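PDB 3K0Y: putative TOXIN related protein from Parabacteroides distasonis ATCC 8503, which is of unknown function but combines an N-terminal OB domain with a C-terminal beta-sandwich domain, as in NigD-like proteins. Local coordinates for residues A[13-18]-A[119-124]; A[24-29]-A[79-84]; A[53-58]-A[166-171]; A[113-118]-A[184-189]. One frame throughout, in Å; residues are numbered along the deposited sequence. Where two conformers were deposited one is given.

Contact 1 of 4, residues A[13-18]-A[119-124]; sequences IAVATV and YLNIYF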
loop_
_atom_site.group_PDB
_atom_site.type_symbol
_atom_site.label_atom_id
_atom_site.label_comp_id
_atom_site.label_asym_id
_atom_site.label_seq_id
_atom_site.Cartn_x
_atom_site.Cartn_y
_atom_site.Cartn_z
ATOM N N ILE A 13 -1.969 -16.914 3.815
ATOM C CA ILE A 13 -1.191 -15.706 3.994
ATOM C C ILE A 13 -1.771 -14.662 3.085
ATOM O O ILE A 13 -1.970 -14.913 1.918
ATOM C CB ILE A 13 0.302 -15.912 3.734
ATOM C CG1 ILE A 13 0.789 -17.176 4.479
ATOM C CG2 ILE A 13 1.081 -14.681 4.251
ATOM C CD1 ILE A 13 2.322 -17.348 4.579
ATOM N N ALA A 14 -2.095 -13.497 3.645
ATOM C CA ALA A 14 -2.707 -12.413 2.876
ATOM C C ALA A 14 -2.444 -11.022 3.494
ATOM O O ALA A 14 -2.162 -10.904 4.700
ATOM C CB ALA A 14 -4.219 -12.670 2.744
ATOM N N VAL A 15 -2.530 -9.984 2.654
ATOM C CA VAL A 15 -2.501 -8.614 3.101
ATOM C C VAL A 15 -3.945 -8.283 3.541
ATOM O O VAL A 15 -4.900 -8.640 2.833
ATOM C CB VAL A 15 -1.913 -7.658 2.009
ATOM C CG1 VAL A 15 -1.968 -6.157 2.438
ATOM C CG2 VAL A 15 -0.485 -8.057 1.672
ATOM N N ALA A 16 -4.093 -7.709 4.742
ATOM C CA ALA A 16 -5.385 -7.329 5.315
ATOM C C ALA A 16 -5.319 -5.928 5.885
ATOM O O ALA A 16 -4.259 -5.490 6.358
ATOM C CB ALA A 16 -5.772 -8.267 6.458
ATOM N N THR A 17 -6.469 -5.278 5.933
ATOM C CA THR A 17 -6.624 -4.066 6.710
ATOM C C THR A 17 -7.121 -4.384 8.118
ATOM O O THR A 17 -8.070 -5.121 8.302
ATOM C CB THR A 17 -7.553 -3.075 6.035
ATOM O OG1 THR A 17 -7.120 -2.901 4.673
ATOM C CG2 THR A 17 -7.581 -1.684 6.843
ATOM N N VAL A 18 -6.428 -3.824 9.104
ATOM C CA VAL A 18 -6.789 -3.938 10.486
ATOM C C VAL A 18 -7.902 -2.936 10.788
ATOM O O VAL A 18 -7.750 -1.734 10.575
ATOM C CB VAL A 18 -5.569 -3.635 11.431
ATOM C CG1 VAL A 18 -6.027 -3.643 12.913
ATOM C CG2 VAL A 18 -4.423 -4.639 11.258
ATOM N N TYR A 119 -6.380 0.799 -1.011
ATOM C CA TYR A 119 -4.956 1.055 -0.925
ATOM C C TYR A 119 -4.288 0.662 -2.199
ATOM O O TYR A 119 -4.719 -0.271 -2.869
ATOM C CB TYR A 119 -4.322 0.241 0.193
ATOM C CG TYR A 119 -4.819 0.624 1.550
ATOM C CD1 TYR A 119 -5.986 0.076 2.040
ATOM C CD2 TYR A 119 -4.110 1.534 2.352
ATOM C CE1 TYR A 119 -6.465 0.408 3.291
ATOM C CE2 TYR A 119 -4.587 1.889 3.595
ATOM C CZ TYR A 119 -5.757 1.312 4.052
ATOM O OH TYR A 119 -6.225 1.640 5.253
ATOM N N LEU A 120 -3.205 1.354 -2.514
ATOM C CA LEU A 120 -2.243 0.858 -3.464
ATOM C C LEU A 120 -1.202 0.053 -2.673
ATOM O O LEU A 120 -0.503 0.610 -1.843
ATOM C CB LEU A 120 -1.574 2.003 -4.212
ATOM C CG LEU A 120 -0.517 1.614 -5.232
ATOM C CD1 LEU A 120 -1.198 0.922 -6.468
ATOM C CD2 LEU A 120 0.405 2.736 -5.674
ATOM N N ASN A 121 -1.053 -1.208 -3.029
ATOM C CA ASN A 121 -0.179 -2.142 -2.398
ATOM C C ASN A 121 1.007 -2.433 -3.296
ATOM O O ASN A 121 0.836 -2.648 -4.490
ATOM C CB ASN A 121 -0.926 -3.426 -2.124
ATOM C CG ASN A 121 -2.090 -3.233 -1.196
ATOM O OD1 ASN A 121 -1.914 -3.193 0.014
ATOM N ND2 ASN A 121 -3.301 -3.107 -1.751
ATOM N N ILE A 122 2.194 -2.421 -2.721
ATOM C CA ILE A 122 3.381 -2.641 -3.442
ATOM C C ILE A 122 4.289 -3.604 -2.714
ATOM O O ILE A 122 4.436 -3.515 -1.508
ATOM C CB ILE A 122 4.158 -1.333 -3.704
ATOM C CG1 ILE A 122 3.304 -0.320 -4.437
ATOM C CG2 ILE A 122 5.393 -1.648 -4.549
ATOM C CD1 ILE A 122 3.978 1.067 -4.672
ATOM N N TYR A 123 4.836 -4.559 -3.463
ATOM C CA TYR A 123 5.973 -5.391 -3.090
ATOM C C TYR A 123 7.086 -5.033 -4.059
ATOM O O TYR A 123 6.936 -5.224 -5.272
ATOM C CB TYR A 123 5.646 -6.894 -3.245
ATOM C CG TYR A 123 6.781 -7.844 -2.883
ATOM C CD1 TYR A 123 6.951 -8.310 -1.584
ATOM C CD2 TYR A 123 7.690 -8.270 -3.853
ATOM C CE1 TYR A 123 8.000 -9.213 -1.243
ATOM C CE2 TYR A 123 8.742 -9.154 -3.546
ATOM C CZ TYR A 123 8.890 -9.614 -2.234
ATOM O OH TYR A 123 9.928 -10.457 -1.949
ATOM N N PHE A 124 8.211 -4.553 -3.538
ATOM C CA PHE A 124 9.294 -4.013 -4.374
ATOM C C PHE A 124 10.617 -4.508 -3.856
ATOM O O PHE A 124 10.720 -4.980 -2.703
ATOM C CB PHE A 124 9.273 -2.470 -4.415
ATOM C CG PHE A 124 9.675 -1.803 -3.093
ATOM C CD1 PHE A 124 8.748 -1.602 -2.104
ATOM C CD2 PHE A 124 10.990 -1.419 -2.861
ATOM C CE1 PHE A 124 9.117 -1.024 -0.879
ATOM C CE2 PHE A 124 11.374 -0.852 -1.623
ATOM C CZ PHE A 124 10.438 -0.654 -0.663
#
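Val15 and Thr17 of one strand stand opposite Asn121 and Tyr119 of another, with the Val15 CA 8.8 Å from the Asn121 CA and the Thr17 CA 9.3 Å from the Tyr119 CA. The pairs run in opposite chain order, and the backbones are too far apart for direct strand pairing, so alternate residues of each strand bridge the gap with their side chains. At one end CG1 of Val15 lies 3.8 Å from OD1 of Asn121, the two side chains sliding past each other in opposite directions. Val15 CG1 is the branch turned away from the backbone N (chi1 176°). The Asn121 amide is anchored at both ends: OD1 accepts a bond from NH1 of Arg53 and ND2 reaches the carbonyl O of Trp114, so both polar atoms of this buried amide are satisfied and its rotation is probably fixed. At the other end Thr17 and Tyr119 cross at a slant. The Thr17 OG1 approaches CE1 of Tyr119 obliquely at 3.6 Å, and the Thr17 methyl CG2 sits 3.9 Å from the Tyr119 OH. Thr17 OG1 is hydrogen-bonded to Asp117 OD2 and to Arg53 NE, which hold this hydroxyl in a buried setting. Tyr119 also leans on Arg53, so this arginine adjoins both halves of the contact. The whole is a buried interdomain seam of a two-domain NigD-like protein, where the strand 11-22 of the OB domain meets the strand 119-128 of the beta-sandwich domain.

Contact 2 of 4, residues A[24-29]-A[79-84]; sequences NVYYLR and NAIHNI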
loop_
_atom_site.group_PDB
_atom_site.type_symbol
_atom_site.label_atom_id
_atom_site.label_comp_id
_atom_site.label_asym_id
_atom_site.label_seq_id
_atom_site.Cartn_x
_atom_site.Cartn_y
_atom_site.Cartn_z
ATOM N N ASN A 24 -7.866 -3.566 22.559
ATOM C CA ASN A 24 -7.012 -4.255 21.613
ATOM C C ASN A 24 -7.815 -5.184 20.715
ATOM O O ASN A 24 -7.243 -6.118 20.146
ATOM C CB ASN A 24 -5.931 -5.061 22.362
ATOM C CG ASN A 24 -4.879 -4.173 23.032
ATOM O OD1 ASN A 24 -4.883 -2.930 22.892
ATOM N ND2 ASN A 24 -3.970 -4.807 23.764
ATOM N N VAL A 25 -9.123 -4.926 20.583
ATOM C CA VAL A 25 -10.012 -5.712 19.698
ATOM C C VAL A 25 -10.070 -5.141 18.278
ATOM O O VAL A 25 -10.155 -3.934 18.071
ATOM C CB VAL A 25 -11.483 -5.828 20.247
ATOM C CG1 VAL A 25 -12.368 -6.613 19.285
ATOM C CG2 VAL A 25 -11.511 -6.484 21.625
ATOM N N TYR A 26 -10.068 -6.039 17.297
ATOM C CA TYR A 26 -10.024 -5.646 15.887
ATOM C C TYR A 26 -10.519 -6.770 15.013
ATOM O O TYR A 26 -10.436 -7.934 15.389
ATOM C CB TYR A 26 -8.579 -5.280 15.492
ATOM C CG TYR A 26 -7.604 -6.449 15.500
ATOM C CD1 TYR A 26 -7.001 -6.897 16.683
ATOM C CD2 TYR A 26 -7.304 -7.122 14.322
ATOM C CE1 TYR A 26 -6.108 -7.982 16.686
ATOM C CE2 TYR A 26 -6.415 -8.203 14.303
ATOM C CZ TYR A 26 -5.819 -8.621 15.484
ATOM O OH TYR A 26 -4.953 -9.685 15.424
ATOM N N TYR A 27 -11.026 -6.429 13.837
ATOM C CA TYR A 27 -11.208 -7.451 12.796
ATOM C C TYR A 27 -10.351 -7.110 11.576
ATOM O O TYR A 27 -9.729 -6.068 11.532
ATOM C CB TYR A 27 -12.678 -7.678 12.461
ATOM C CG TYR A 27 -13.376 -6.580 11.720
ATOM C CD1 TYR A 27 -13.372 -6.543 10.341
ATOM C CD2 TYR A 27 -14.087 -5.613 12.395
ATOM C CE1 TYR A 27 -14.029 -5.569 9.664
ATOM C CE2 TYR A 27 -14.758 -4.631 11.726
ATOM C CZ TYR A 27 -14.730 -4.614 10.366
ATOM O OH TYR A 27 -15.387 -3.627 9.693
ATOM N N LEU A 28 -10.276 -8.023 10.630
ATOM C CA LEU A 28 -9.414 -7.866 9.460
ATOM C C LEU A 28 -10.257 -7.836 8.223
ATOM O O LEU A 28 -11.151 -8.683 8.078
ATOM C CB LEU A 28 -8.434 -9.026 9.362
ATOM C CG LEU A 28 -7.450 -9.106 10.519
ATOM C CD1 LEU A 28 -6.863 -10.489 10.556
ATOM C CD2 LEU A 28 -6.365 -8.052 10.379
ATOM N N ARG A 29 -9.969 -6.891 7.328
ATOM C CA ARG A 29 -10.676 -6.768 6.042
ATOM C C ARG A 29 -9.759 -7.172 4.871
ATOM O O ARG A 29 -8.711 -6.587 4.677
ATOM C CB ARG A 29 -11.208 -5.336 5.858
ATOM C CG ARG A 29 -12.195 -5.235 4.685
ATOM C CD ARG A 29 -13.048 -4.000 4.713
ATOM N NE ARG A 29 -12.216 -2.803 4.671
ATOM C CZ ARG A 29 -12.121 -1.888 5.638
ATOM N NH1 ARG A 29 -12.844 -1.975 6.729
ATOM N NH2 ARG A 29 -11.297 -0.868 5.493
ATOM N N ASN A 79 -2.303 -16.517 13.369
ATOM C CA ASN A 79 -1.061 -17.197 13.720
ATOM C C ASN A 79 0.076 -16.208 13.843
ATOM O O ASN A 79 0.904 -16.319 14.751
ATOM C CB ASN A 79 -0.710 -18.256 12.695
ATOM C CG ASN A 79 -1.840 -19.294 12.509
ATOM O OD1 ASN A 79 -2.400 -19.803 13.482
ATOM N ND2 ASN A 79 -2.190 -19.566 11.259
ATOM N N ALA A 80 0.126 -15.255 12.915
ATOM C CA ALA A 80 1.110 -14.177 12.977
ATOM C C ALA A 80 0.558 -12.953 12.249
ATOM O O ALA A 80 -0.318 -13.054 11.425
ATOM C CB ALA A 80 2.474 -14.623 12.374
ATOM N N ILE A 81 1.059 -11.785 12.588
ATOM C CA ILE A 81 0.589 -10.562 11.963
ATOM C C ILE A 81 1.771 -9.592 11.981
ATOM O O ILE A 81 2.329 -9.274 13.050
ATOM C CB ILE A 81 -0.680 -10.023 12.678
ATOM C CG1 ILE A 81 -1.099 -8.670 12.111
ATOM C CG2 ILE A 81 -0.430 -9.945 14.200
ATOM C CD1 ILE A 81 -2.522 -8.319 12.427
ATOM N N HIS A 82 2.192 -9.214 10.777
ATOM C CA HIS A 82 3.333 -8.338 10.565
ATOM C C HIS A 82 2.861 -7.075 9.856
ATOM O O HIS A 82 2.490 -7.128 8.694
ATOM C CB HIS A 82 4.375 -9.048 9.699
ATOM C CG HIS A 82 4.625 -10.472 10.090
ATOM N ND1 HIS A 82 5.254 -10.818 11.260
ATOM C CD2 HIS A 82 4.350 -11.637 9.447
ATOM C CE1 HIS A 82 5.345 -12.137 11.332
ATOM N NE2 HIS A 82 4.816 -12.652 10.239
ATOM N N ASN A 83 2.868 -5.943 10.554
ATOM C CA ASN A 83 2.437 -4.703 9.938
ATOM C C ASN A 83 3.234 -4.366 8.680
ATOM O O ASN A 83 4.429 -4.625 8.581
ATOM C CB ASN A 83 2.548 -3.566 10.929
ATOM C CG ASN A 83 1.492 -3.645 12.011
ATOM O OD1 ASN A 83 0.612 -4.518 11.969
ATOM N ND2 ASN A 83 1.569 -2.740 12.989
ATOM N N ILE A 84 2.520 -3.818 7.712
ATOM C CA ILE A 84 3.096 -3.334 6.487
ATOM C C ILE A 84 3.106 -1.802 6.647
ATOM O O ILE A 84 2.117 -1.212 7.074
ATOM C CB ILE A 84 2.251 -3.779 5.278
ATOM C CG1 ILE A 84 2.385 -5.281 5.071
ATOM C CG2 ILE A 84 2.637 -2.990 4.015
ATOM C CD1 ILE A 84 1.344 -5.893 4.099
#
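Ile81 sends its terminal methyl CD1 across to Tyr26 and Leu28, two residues on the same side of the opposing strand. The extended Ile81 chain does the reaching: CG1 points away from the backbone N (chi1 175°) and CD1 continues nearly straight on, bridging a gap in which the Leu28 CA and the Ile81 CA are 10.7 Å apart. Tyr26 comes from the opposite direction. Its ring is set between the backbone N and the carbonyl carbon (chi1 67°), and its far end meets the methyl obliquely, with the Tyr26 CE2 4.3 Å and the Tyr26 OH 4.1 Å from Ile81 CD1. Leu28 adds CD2, 4.4 Å from the same Ile81 CD1, so one methyl serves both partners in light van der Waals contact, with no polar bond between the three side chains. Within its own segment the Tyr26 ring has the carbonyl O of Asn24 at its edge, in the ring plane, and Tyr46 meets the ring with the planes at about 55°. In the OB domain these side chains point into the barrel. Strand 25-30 lies between strands 11-22 and 35-38, and strand 74-88 pairs antiparallel with 52-62 and parallel with 35-38, closing the sheet round on itself; Asn79 and Ala80 form a classic beta bulge against Asn57. Strand 52-62 lines the same interior, with Val56 packed on Leu28 and Ala54 on Ile81.

Contact 3 of 4, residues A[53-58]-A[166-171]; sequences RALVNF and AGRVAF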
loop_
_atom_site.group_PDB
_atom_site.type_symbol
_atom_site.label_atom_id
_atom_site.label_comp_id
_atom_site.label_asym_id
_atom_site.label_seq_id
_atom_site.Cartn_x
_atom_site.Cartn_y
_atom_site.Cartn_z
ATOM N N ARG A 53 -2.307 -1.605 7.299
ATOM C CA ARG A 53 -2.359 -2.941 6.676
ATOM C C ARG A 53 -1.325 -3.835 7.327
ATOM O O ARG A 53 -0.364 -3.337 7.940
ATOM C CB ARG A 53 -2.101 -2.846 5.187
ATOM C CG ARG A 53 -3.021 -1.896 4.471
ATOM C CD ARG A 53 -3.428 -2.464 3.091
ATOM N NE ARG A 53 -4.601 -3.313 3.234
ATOM C CZ ARG A 53 -5.022 -4.173 2.305
ATOM N NH1 ARG A 53 -4.345 -4.328 1.171
ATOM N NH2 ARG A 53 -6.116 -4.851 2.515
ATOM N N ALA A 54 -1.507 -5.133 7.173
ATOM C CA ALA A 54 -0.622 -6.122 7.768
ATOM C C ALA A 54 -0.579 -7.365 6.889
ATOM O O ALA A 54 -1.521 -7.641 6.161
ATOM C CB ALA A 54 -1.062 -6.498 9.176
ATOM N N LEU A 55 0.549 -8.045 6.917
ATOM C CA LEU A 55 0.668 -9.382 6.387
ATOM C C LEU A 55 0.241 -10.350 7.504
ATOM O O LEU A 55 0.852 -10.381 8.586
ATOM C CB LEU A 55 2.119 -9.629 5.940
ATOM C CG LEU A 55 2.374 -10.890 5.110
ATOM C CD1 LEU A 55 1.629 -10.852 3.774
ATOM C CD2 LEU A 55 3.914 -11.052 4.919
ATOM N N VAL A 56 -0.815 -11.106 7.248
ATOM C CA VAL A 56 -1.430 -11.969 8.230
ATOM C C VAL A 56 -1.372 -13.453 7.837
ATOM O O VAL A 56 -1.785 -13.817 6.749
ATOM C CB VAL A 56 -2.909 -11.589 8.463
ATOM C CG1 VAL A 56 -3.501 -12.454 9.554
ATOM C CG2 VAL A 56 -3.051 -10.062 8.824
ATOM N N ASN A 57 -0.880 -14.286 8.758
ATOM C CA ASN A 57 -0.880 -15.737 8.637
ATOM C C ASN A 57 -2.018 -16.216 9.540
ATOM O O ASN A 57 -1.994 -15.982 10.755
ATOM C CB ASN A 57 0.455 -16.291 9.102
ATOM C CG ASN A 57 0.578 -17.843 8.928
ATOM O OD1 ASN A 57 -0.409 -18.593 8.965
ATOM N ND2 ASN A 57 1.806 -18.297 8.724
ATOM N N PHE A 58 -3.053 -16.795 8.938
ATOM C CA PHE A 58 -4.251 -17.158 9.669
ATOM C C PHE A 58 -4.782 -18.548 9.249
ATOM O O PHE A 58 -4.502 -19.050 8.151
ATOM C CB PHE A 58 -5.338 -16.072 9.521
ATOM C CG PHE A 58 -5.847 -15.890 8.112
ATOM C CD1 PHE A 58 -5.192 -15.043 7.223
ATOM C CD2 PHE A 58 -6.978 -16.577 7.661
ATOM C CE1 PHE A 58 -5.643 -14.886 5.927
ATOM C CE2 PHE A 58 -7.438 -16.404 6.353
ATOM C CZ PHE A 58 -6.763 -15.546 5.490
ATOM N N ALA A 166 13.652 -7.204 -0.119
ATOM C CA ALA A 166 12.289 -6.874 -0.469
ATOM C C ALA A 166 11.628 -5.999 0.607
ATOM O O ALA A 166 12.014 -5.995 1.779
ATOM C CB ALA A 166 11.468 -8.140 -0.760
ATOM N N GLY A 167 10.665 -5.199 0.170
ATOM C CA GLY A 167 9.862 -4.416 1.068
ATOM C C GLY A 167 8.424 -4.356 0.613
ATOM O O GLY A 167 8.142 -4.379 -0.579
ATOM N N ARG A 168 7.543 -4.148 1.581
ATOM C CA ARG A 168 6.143 -3.965 1.351
ATOM C C ARG A 168 5.661 -2.609 1.870
ATOM O O ARG A 168 6.141 -2.081 2.875
ATOM C CB ARG A 168 5.362 -5.064 2.013
ATOM C CG ARG A 168 5.529 -6.431 1.401
ATOM C CD ARG A 168 4.677 -7.404 2.175
ATOM N NE ARG A 168 4.634 -8.727 1.582
ATOM C CZ ARG A 168 3.873 -9.107 0.582
ATOM N NH1 ARG A 168 3.007 -8.301 -0.037
ATOM N NH2 ARG A 168 3.976 -10.352 0.195
ATOM N N VAL A 169 4.722 -2.030 1.157
ATOM C CA VAL A 169 4.096 -0.784 1.558
ATOM C C VAL A 169 2.641 -0.777 1.064
ATOM O O VAL A 169 2.281 -1.441 0.065
ATOM C CB VAL A 169 4.928 0.424 1.006
ATOM C CG1 VAL A 169 4.918 0.434 -0.580
ATOM C CG2 VAL A 169 4.447 1.738 1.588
ATOM N N ALA A 170 1.811 0.014 1.720
ATOM C CA ALA A 170 0.440 0.287 1.314
ATOM C C ALA A 170 0.190 1.771 1.443
ATOM O O ALA A 170 0.586 2.371 2.454
ATOM C CB ALA A 170 -0.529 -0.482 2.208
ATOM N N PHE A 171 -0.399 2.363 0.395
ATOM C CA PHE A 171 -0.757 3.789 0.381
ATOM C C PHE A 171 -2.285 3.976 0.333
ATOM O O PHE A 171 -2.983 3.415 -0.522
ATOM C CB PHE A 171 -0.109 4.497 -0.820
ATOM C CG PHE A 171 1.398 4.480 -0.792
ATOM C CD1 PHE A 171 2.109 5.325 0.058
ATOM C CD2 PHE A 171 2.124 3.666 -1.652
ATOM C CE1 PHE A 171 3.488 5.325 0.063
ATOM C CE2 PHE A 171 3.530 3.703 -1.655
ATOM C CZ PHE A 171 4.201 4.494 -0.813
#
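Arg53 lays the aliphatic part of its side chain along the Ala170 methyl, and this is the tight end of the contact. Ala170 CB is 3.6 Å from Arg53 CD and 3.7 Å from Arg53 CG, and the two backbones come closest here, with the Arg53 CA 6.9 Å from the Ala170 CA. The arginine chain bends at chi2 and chi3 (chi3 87°), which brings its carbon atoms onto the methyl and carries the guanidinium group past it. That group is gripped at all three nitrogens: NH2 makes a salt bridge to Asp31, while the other two are bonded to side chains of neighbouring strands. The Asp31 carboxylate probably balances the charge of this buried guanidinium. Two residues on, the strands have diverged, and the Leu55 CA is 9.2 Å from the Arg168 CA. Arg168 stretches out from CG to NE to span the wider gap, crossing Leu55 at about a right angle. Leu55 CD1 rests 4.1 Å above one face of the Arg168 guanidinium plane, offset toward its rim, and Leu55 CD2 is 4.1 Å from Arg168 NE. This end is partly exposed, and Arg168 NH2 hydrogen-bonds a nonaethylene glycol molecule, probably from the crystallisation liquor. The touching parts run in nearly opposite directions, 152° apart. Strand 52-62 of the OB domain and strand 163-172 of the beta-sandwich domain here make a domain-domain junction, closed over a buried arginine and opening toward solvent at Arg168.

Contact 4 of 4, residues A[113-118]-A[184-189]; sequences MWIGDG and VDLVVN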
loop_
_atom_site.group_PDB
_atom_site.type_symbol
_atom_site.label_atom_id
_atom_site.label_comp_id
_atom_site.label_asym_id
_atom_site.label_seq_id
_atom_site.Cartn_x
_atom_site.Cartn_y
_atom_site.Cartn_z
HETATM N N MSE A 113 2.201 -4.975 -7.853
HETATM C CA MSE A 113 1.512 -3.731 -7.509
HETATM C C MSE A 113 0.026 -3.939 -7.701
HETATM O O MSE A 113 -0.390 -4.331 -8.754
HETATM C CB MSE A 113 1.963 -2.597 -8.430
HETATM C CG MSE A 113 1.511 -1.286 -7.891
HETATM SE SE MSE A 113 1.989 0.331 -8.897
HETATM C CE MSE A 113 3.851 0.205 -8.991
ATOM N N TRP A 114 -0.801 -3.675 -6.690
ATOM C CA TRP A 114 -2.230 -3.875 -6.886
ATOM C C TRP A 114 -3.076 -2.992 -6.004
ATOM O O TRP A 114 -2.628 -2.601 -4.941
ATOM C CB TRP A 114 -2.585 -5.355 -6.681
ATOM C CG TRP A 114 -2.599 -5.821 -5.266
ATOM C CD1 TRP A 114 -3.693 -5.997 -4.477
ATOM C CD2 TRP A 114 -1.466 -6.147 -4.459
ATOM N NE1 TRP A 114 -3.321 -6.431 -3.249
ATOM C CE2 TRP A 114 -1.956 -6.512 -3.194
ATOM C CE3 TRP A 114 -0.088 -6.198 -4.687
ATOM C CZ2 TRP A 114 -1.127 -6.925 -2.168
ATOM C CZ3 TRP A 114 0.750 -6.621 -3.632
ATOM C CH2 TRP A 114 0.213 -6.976 -2.410
ATOM N N ILE A 115 -4.306 -2.704 -6.442
ATOM C CA ILE A 115 -5.284 -1.998 -5.639
ATOM C C ILE A 115 -6.086 -2.991 -4.818
ATOM O O ILE A 115 -6.553 -3.992 -5.344
ATOM C CB ILE A 115 -6.246 -1.124 -6.487
ATOM C CG1 ILE A 115 -5.451 -0.015 -7.197
ATOM C CG2 ILE A 115 -7.291 -0.441 -5.560
ATOM C CD1 ILE A 115 -6.313 0.809 -8.174
ATOM N N GLY A 116 -6.185 -2.760 -3.511
ATOM C CA GLY A 116 -6.946 -3.637 -2.634
ATOM C C GLY A 116 -7.410 -2.845 -1.420
ATOM O O GLY A 116 -6.598 -2.142 -0.771
ATOM N N ASP A 117 -8.715 -2.932 -1.148
ATOM C CA ASP A 117 -9.372 -2.262 -0.045
ATOM C C ASP A 117 -9.019 -0.744 0.004
ATOM O O ASP A 117 -8.799 -0.211 1.062
ATOM C CB ASP A 117 -9.024 -2.968 1.290
ATOM C CG ASP A 117 -9.801 -2.393 2.481
ATOM O OD1 ASP A 117 -11.024 -2.225 2.344
ATOM O OD2 ASP A 117 -9.208 -2.068 3.542
ATOM N N GLY A 118 -8.985 -0.077 -1.148
ATOM C CA GLY A 118 -8.735 1.397 -1.240
ATOM C C GLY A 118 -7.262 1.798 -1.041
ATOM O O GLY A 118 -6.916 2.997 -0.952
ATOM N N VAL A 184 -11.668 4.484 -13.301
ATOM C CA VAL A 184 -10.723 5.319 -14.034
ATOM C C VAL A 184 -9.410 4.622 -14.073
ATOM O O VAL A 184 -9.210 3.628 -13.345
ATOM C CB VAL A 184 -10.478 6.730 -13.357
ATOM C CG1 VAL A 184 -11.797 7.538 -13.248
ATOM C CG2 VAL A 184 -9.779 6.595 -12.006
ATOM N N ASP A 185 -8.502 5.157 -14.888
ATOM C CA ASP A 185 -7.157 4.661 -15.000
ATOM C C ASP A 185 -6.249 5.353 -14.007
ATOM O O ASP A 185 -6.219 6.587 -13.945
ATOM C CB ASP A 185 -6.596 4.896 -16.387
ATOM C CG ASP A 185 -7.251 4.023 -17.447
ATOM O OD1 ASP A 185 -7.990 3.057 -17.123
ATOM O OD2 ASP A 185 -7.004 4.348 -18.612
ATOM N N LEU A 186 -5.515 4.550 -13.245
ATOM C CA LEU A 186 -4.544 5.052 -12.287
ATOM C C LEU A 186 -3.204 4.661 -12.850
ATOM O O LEU A 186 -2.974 3.497 -13.154
ATOM C CB LEU A 186 -4.790 4.435 -10.920
ATOM C CG LEU A 186 -4.053 4.977 -9.699
ATOM C CD1 LEU A 186 -4.571 6.320 -9.295
ATOM C CD2 LEU A 186 -4.123 4.028 -8.486
ATOM N N VAL A 187 -2.361 5.649 -13.072
ATOM C CA VAL A 187 -1.037 5.479 -13.632
ATOM C C VAL A 187 -0.066 5.709 -12.451
ATOM O O VAL A 187 -0.091 6.762 -11.798
ATOM C CB VAL A 187 -0.797 6.466 -14.803
ATOM C CG1 VAL A 187 0.648 6.449 -15.285
ATOM C CG2 VAL A 187 -1.765 6.134 -15.998
ATOM N N VAL A 188 0.772 4.716 -12.178
ATOM C CA VAL A 188 1.789 4.845 -11.191
ATOM C C VAL A 188 3.145 4.691 -11.871
ATOM O O VAL A 188 3.497 3.597 -12.318
ATOM C CB VAL A 188 1.649 3.762 -10.100
ATOM C CG1 VAL A 188 2.761 3.918 -9.070
ATOM C CG2 VAL A 188 0.279 3.812 -9.448
ATOM N N ASN A 189 3.911 5.781 -11.876
ATOM C CA ASN A 189 5.282 5.830 -12.309
ATOM C C ASN A 189 6.251 5.497 -11.173
ATOM O O ASN A 189 5.987 5.805 -9.990
ATOM C CB ASN A 189 5.562 7.238 -12.853
ATOM C CG ASN A 189 4.767 7.525 -14.113
ATOM O OD1 ASN A 189 4.865 6.778 -15.059
ATOM N ND2 ASN A 189 3.948 8.537 -14.104
#
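Met113 and Ile115 face Val188 and Leu186, and every contact across the gap is apolar. The selenium of Met113, a selenomethionine in this crystal, lies 3.7 Å from the Val188 CB and 3.7 Å from the Val188 CG1, so it sits against the branch point of the valine and not just a methyl. The Met113 chain first runs straight out from the strand, with CG away from the backbone N (chi1 -167°), then turns at its last torsion (chi3 -56°), which brings CE to 3.9 Å from the Val188 CG1. Alongside, Ile115 and Leu186 slant across each other and meet through methyl ends only, Ile115 CD1 being 3.9 Å from Leu186 CD2. The polar interactions belong to the margins: in the turn after strand 113-116, Asp117 uses OD1 in salt bridges to Lys207 and Arg29. The contact belongs to the interior of the beta-sandwich domain, between two sheets. Strand 113-116 pairs antiparallel with 119-128, whose Leu120 touches both Met113 and Val188; strand 184-192 lies between 149-155 and 195-203 in the facing four-stranded sheet, from which Tyr199 packs on Met113, Tyr203 on Ile115 and Leu150 on Leu186.

Overall arrangement
Contacts 1 and 3 form one interdomain junction, their centres about 5 Å apart, because their strands are neighbours on both sides: 11-22 with 52-62, and 119-128 with 163-172. Contact 1 is buried; contact 3 is only partly so. Both mix apolar atoms with polar groups, and Arg53 of contact 3 also bonds to residues of contact 1. Contacts 2 and 4 instead lie within single domains, one in the OB barrel and one between the sandwich sheets, and both are buried and rest on van der Waals packing, almost all of it apolar; their centres are about 23 Å apart. Still, the turn at the end of 113-118 connects contact 4 to contacts 1 and 2 through polar bonds.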